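PDB 4AWD: beta-porphyranase B from Bacteroides plebeius, which hydrolyses the sulfated red-algal polysaccharide porphyran at linkages between beta-D-galactose and alpha-L-galactose-6-sulfate, releasing mostly disaccharides. Local coordinates for residues Y74-F84 against F281-D290. Sequence-based numbering, arbitrary orientation.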
loop_
_atom_site.group_PDB
_atom_site.type_symbol
_atom_site.label_atom_id
_atom_site.label_comp_id
_atom_site.label_asym_id
_atom_site.label_seq_id
_atom_site.Cartn_x
_atom_site.Cartn_y
_atom_site.Cartn_z
ATOM N N TYR A 74 13.211 1.680 -1.363
ATOM C CA TYR A 74 12.797 2.682 -0.377
ATOM C C TYR A 74 12.647 2.142 1.048
ATOM O O TYR A 74 12.986 2.819 2.007
ATOM C CB TYR A 74 11.503 3.351 -0.832
ATOM C CG TYR A 74 11.588 3.985 -2.223
ATOM C CD1 TYR A 74 12.439 5.066 -2.471
ATOM C CD2 TYR A 74 10.794 3.514 -3.280
ATOM C CE1 TYR A 74 12.502 5.653 -3.728
ATOM C CE2 TYR A 74 10.843 4.098 -4.531
ATOM C CZ TYR A 74 11.692 5.170 -4.751
ATOM O OH TYR A 74 11.744 5.755 -5.991
ATOM N N TRP A 75 12.126 0.929 1.163
ATOM C CA TRP A 75 12.011 0.234 2.419
ATOM C C TRP A 75 12.842 -1.034 2.265
ATOM O O TRP A 75 12.363 -2.070 1.789
ATOM C CB TRP A 75 10.547 -0.084 2.702
ATOM C CG TRP A 75 10.266 -0.522 4.100
ATOM C CD1 TRP A 75 11.175 -0.706 5.103
ATOM C CD2 TRP A 75 8.987 -0.881 4.643
ATOM N NE1 TRP A 75 10.543 -1.134 6.242
ATOM C CE2 TRP A 75 9.198 -1.250 5.993
ATOM C CE3 TRP A 75 7.679 -0.908 4.128
ATOM C CZ2 TRP A 75 8.155 -1.655 6.835
ATOM C CZ3 TRP A 75 6.638 -1.313 4.969
ATOM C CH2 TRP A 75 6.890 -1.685 6.311
ATOM N N THR A 76 14.104 -0.925 2.652
ATOM C CA THR A 76 15.133 -1.916 2.348
ATOM C C THR A 76 15.144 -3.062 3.373
ATOM O O THR A 76 15.339 -4.238 3.029
ATOM C CB THR A 76 16.506 -1.207 2.318
ATOM O OG1 THR A 76 16.651 -0.535 1.064
ATOM C CG2 THR A 76 17.650 -2.191 2.463
ATOM N N ASN A 77 14.942 -2.692 4.635
ATOM C CA ASN A 77 14.875 -3.652 5.724
ATOM C C ASN A 77 13.504 -3.622 6.376
ATOM O O ASN A 77 13.082 -2.590 6.908
ATOM C CB ASN A 77 15.997 -3.381 6.735
ATOM C CG ASN A 77 17.368 -3.490 6.105
ATOM O OD1 ASN A 77 17.827 -4.587 5.758
ATOM N ND2 ASN A 77 18.026 -2.349 5.932
ATOM N N GLY A 78 12.803 -4.752 6.320
ATOM C CA GLY A 78 11.416 -4.823 6.822
ATOM C C GLY A 78 11.278 -4.597 8.322
ATOM O O GLY A 78 12.249 -4.302 9.010
ATOM N N ARG A 79 10.049 -4.720 8.814
ATOM C CA ARG A 79 9.762 -4.652 10.238
ATOM C C ARG A 79 10.058 -6.026 10.804
ATOM O O ARG A 79 9.420 -6.999 10.406
ATOM C CB ARG A 79 8.286 -4.286 10.475
ATOM C CG ARG A 79 7.942 -3.952 11.953
ATOM C CD ARG A 79 6.543 -3.366 12.139
ATOM N NE ARG A 79 6.328 -2.154 11.348
ATOM C CZ ARG A 79 5.608 -2.104 10.223
ATOM N NH1 ARG A 79 5.027 -3.196 9.731
ATOM N NH2 ARG A 79 5.487 -0.960 9.574
ATOM N N PRO A 80 11.036 -6.125 11.721
ATOM C CA PRO A 80 11.375 -7.460 12.251
ATOM C C PRO A 80 10.114 -8.154 12.795
ATOM O O PRO A 80 9.276 -7.502 13.417
ATOM C CB PRO A 80 12.384 -7.160 13.369
ATOM C CG PRO A 80 12.939 -5.799 13.041
ATOM C CD PRO A 80 11.886 -5.054 12.280
ATOM N N PRO A 81 9.984 -9.472 12.577
ATOM C CA PRO A 81 11.034 -10.343 12.058
ATOM C C PRO A 81 10.966 -10.686 10.562
ATOM O O PRO A 81 11.579 -11.685 10.139
ATOM C CB PRO A 81 10.851 -11.613 12.903
ATOM C CG PRO A 81 9.363 -11.606 13.294
ATOM C CD PRO A 81 8.799 -10.246 12.984
ATOM N N ALA A 82 10.253 -9.890 9.761
ATOM C CA ALA A 82 10.244 -10.118 8.301
ATOM C C ALA A 82 10.879 -8.983 7.523
ATOM O O ALA A 82 10.666 -7.811 7.812
ATOM C CB ALA A 82 8.835 -10.379 7.776
ATOM N N THR A 83 11.638 -9.333 6.505
ATOM C CA THR A 83 12.101 -8.329 5.577
ATOM C C THR A 83 11.581 -8.647 4.163
ATOM O O THR A 83 10.570 -9.358 4.020
ATOM C CB THR A 83 13.633 -8.113 5.685
ATOM O OG1 THR A 83 14.031 -7.076 4.780
ATOM C CG2 THR A 83 14.409 -9.394 5.421
ATOM N N PHE A 84 12.246 -8.128 3.132
ATOM C CA PHE A 84 11.759 -8.270 1.756
ATOM C C PHE A 84 12.845 -8.818 0.837
ATOM O O PHE A 84 13.982 -8.383 0.887
ATOM C CB PHE A 84 11.269 -6.927 1.213
ATOM C CG PHE A 84 10.505 -6.079 2.231
ATOM C CD1 PHE A 84 9.221 -6.448 2.650
ATOM C CD2 PHE A 84 11.041 -4.876 2.698
ATOM C CE1 PHE A 84 8.514 -5.656 3.569
ATOM C CE2 PHE A 84 10.384 -4.096 3.618
ATOM C CZ PHE A 84 9.100 -4.469 4.053
ATOM N N PHE A 281 5.193 7.339 -5.230
ATOM C CA PHE A 281 5.380 6.039 -5.879
ATOM C C PHE A 281 4.376 5.018 -5.341
ATOM O O PHE A 281 3.793 5.219 -4.272
ATOM C CB PHE A 281 6.833 5.535 -5.747
ATOM C CG PHE A 281 7.366 5.512 -4.340
ATOM C CD1 PHE A 281 7.152 4.416 -3.514
ATOM C CD2 PHE A 281 8.128 6.566 -3.857
ATOM C CE1 PHE A 281 7.666 4.387 -2.216
ATOM C CE2 PHE A 281 8.643 6.554 -2.569
ATOM C CZ PHE A 281 8.415 5.461 -1.748
ATOM N N ILE A 282 4.159 3.938 -6.095
ATOM C CA ILE A 282 3.332 2.814 -5.627
ATOM C C ILE A 282 4.195 1.872 -4.789
ATOM O O ILE A 282 5.307 1.524 -5.202
ATOM C CB ILE A 282 2.745 1.991 -6.812
ATOM C CG1 ILE A 282 1.939 2.872 -7.776
ATOM C CG2 ILE A 282 1.904 0.817 -6.311
ATOM C CD1 ILE A 282 0.500 3.073 -7.370
ATOM N N HIS A 283 3.701 1.476 -3.618
ATOM C CA HIS A 283 4.292 0.367 -2.871
ATOM C C HIS A 283 3.358 -0.839 -2.809
ATOM O O HIS A 283 2.164 -0.706 -2.555
ATOM C CB HIS A 283 4.660 0.792 -1.455
ATOM C CG HIS A 283 6.138 0.816 -1.190
ATOM N ND1 HIS A 283 6.690 1.475 -0.110
ATOM C CD2 HIS A 283 7.178 0.259 -1.861
ATOM C CE1 HIS A 283 8.003 1.321 -0.126
ATOM N NE2 HIS A 283 8.324 0.589 -1.177
ATOM N N ILE A 284 3.892 -2.021 -3.047
ATOM C CA ILE A 284 3.084 -3.223 -2.927
ATOM C C ILE A 284 3.837 -4.156 -1.983
ATOM O O ILE A 284 4.886 -4.671 -2.329
ATOM C CB ILE A 284 2.788 -3.885 -4.298
ATOM C CG1 ILE A 284 2.366 -2.831 -5.334
ATOM C CG2 ILE A 284 1.700 -4.947 -4.135
ATOM C CD1 ILE A 284 2.146 -3.348 -6.759
ATOM N N VAL A 285 3.300 -4.351 -0.784
ATOM C CA VAL A 285 4.109 -4.845 0.330
ATOM C C VAL A 285 3.460 -5.963 1.147
ATOM O O VAL A 285 2.268 -5.951 1.423
ATOM C CB VAL A 285 4.483 -3.684 1.282
ATOM C CG1 VAL A 285 5.140 -4.198 2.545
ATOM C CG2 VAL A 285 5.402 -2.702 0.574
ATOM N N THR A 286 4.302 -6.895 1.566
ATOM C CA THR A 286 3.936 -8.025 2.406
ATOM C C THR A 286 4.782 -7.926 3.692
ATOM O O THR A 286 6.014 -8.025 3.650
ATOM C CB THR A 286 4.217 -9.314 1.599
ATOM O OG1 THR A 286 2.974 -9.881 1.145
ATOM C CG2 THR A 286 4.985 -10.282 2.379
ATOM N N GLU A 287 4.138 -7.676 4.837
ATOM C CA GLU A 287 4.913 -7.325 6.020
ATOM C C GLU A 287 4.418 -7.946 7.296
ATOM O O GLU A 287 3.378 -8.644 7.362
ATOM C CB GLU A 287 4.980 -5.808 6.207
ATOM C CG GLU A 287 3.902 -5.241 7.119
ATOM C CD GLU A 287 3.396 -3.896 6.619
ATOM O OE1 GLU A 287 2.702 -3.892 5.576
ATOM O OE2 GLU A 287 3.705 -2.855 7.255
ATOM N N THR A 288 5.208 -7.749 8.331
ATOM C CA THR A 288 4.853 -8.275 9.618
ATOM C C THR A 288 4.605 -7.027 10.538
ATOM O O THR A 288 5.244 -5.960 10.366
ATOM C CB THR A 288 5.971 -9.332 10.010
ATOM O OG1 THR A 288 5.435 -10.460 10.725
ATOM C CG2 THR A 288 7.051 -8.740 10.721
ATOM N N TYR A 289 3.604 -7.136 11.432
ATOM C CA TYR A 289 3.203 -6.031 12.342
ATOM C C TYR A 289 3.503 -6.372 13.795
ATOM O O TYR A 289 3.320 -7.519 14.207
ATOM C CB TYR A 289 1.706 -5.804 12.288
ATOM C CG TYR A 289 1.127 -5.281 10.994
ATOM C CD1 TYR A 289 1.419 -3.996 10.537
ATOM C CD2 TYR A 289 0.224 -6.055 10.266
ATOM C CE1 TYR A 289 0.856 -3.510 9.369
ATOM C CE2 TYR A 289 -0.333 -5.591 9.107
ATOM C CZ TYR A 289 -0.024 -4.318 8.653
ATOM O OH TYR A 289 -0.612 -3.867 7.487
ATOM N N ASP A 290 3.914 -5.371 14.582
ATOM C CA ASP A 290 4.248 -5.577 16.002
ATOM C C ASP A 290 3.028 -5.957 16.831
ATOM O O ASP A 290 3.154 -6.574 17.903
ATOM C CB ASP A 290 4.892 -4.328 16.612
ATOM C CG ASP A 290 6.217 -3.983 15.975
ATOM O OD1 ASP A 290 6.803 -4.863 15.285
ATOM O OD2 ASP A 290 6.679 -2.823 16.176
HETATM O O HOH W 1 8.078 -6.560 7.914
HETATM O O HOH W 2 9.592 -5.288 14.855
HETATM O O HOH W 3 8.425 -8.368 5.467
#
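Arg79 extends along residues 287-290, and its CB lies 3.5 Å from Thr288 O. CG and CD each touch that oxygen and Asp290 OD1, with CD 3.5 Å from OD1; NE is too far from OD1 for a direct bond. A bend at chi3 turns the guanidinium back toward Glu287. There NH1 makes two bonds, both near the guanidinium plane. The salt bridge to Glu287 OE2 is nearly straight (2.8 Å, 171°), whereas the hydrogen bond from NH1 to Thr288 O, also 2.8 Å, comes in tilted from the carbonyl plane. OE2 accepts through its anti lone pair, and carboxylate and guanidinium lie nearly coplanar, 18° apart; two acceptors on NH1 restrain how the guanidinium can turn. Glu287 OE2 also sits in the plane of the Trp75 indole, at its edge, 3.5 Å from CH2.

Trp75, Arg79 and Glu287 probably bind substrate, as in related enzymes, consistent with this contact lining the glycan cleft of the GH16 beta-jelly-roll; Tyr289 OH hydrogen-bonds Glu181, the probable proton donor, and Glu287 OE1 hydrogen-bonds a glycerol, probably from the crystallisation liquor. One indole face lies over Phe84 CZ, while Val285 CG1 approaches both rings, 3.8 Å from Phe84 CE1.

Toward the start of strand 281-285, Tyr74 and Phe281 form a face-to-face stack, with centroids 3.9 Å apart. Their planes meet at 14°. Where the segments lie nearest, Thr288 CG2 packs against CD of Pro81, which follows a cis peptide bond, and Thr288 CB meets Ala82 CB at 3.8 Å. Waters bridge the segments: one accepts from Thr288 N and lies within hydrogen-bonding distance of Arg79 O, and another donates to Pro80 O and to the carboxylate oxygen Asp290 OD1.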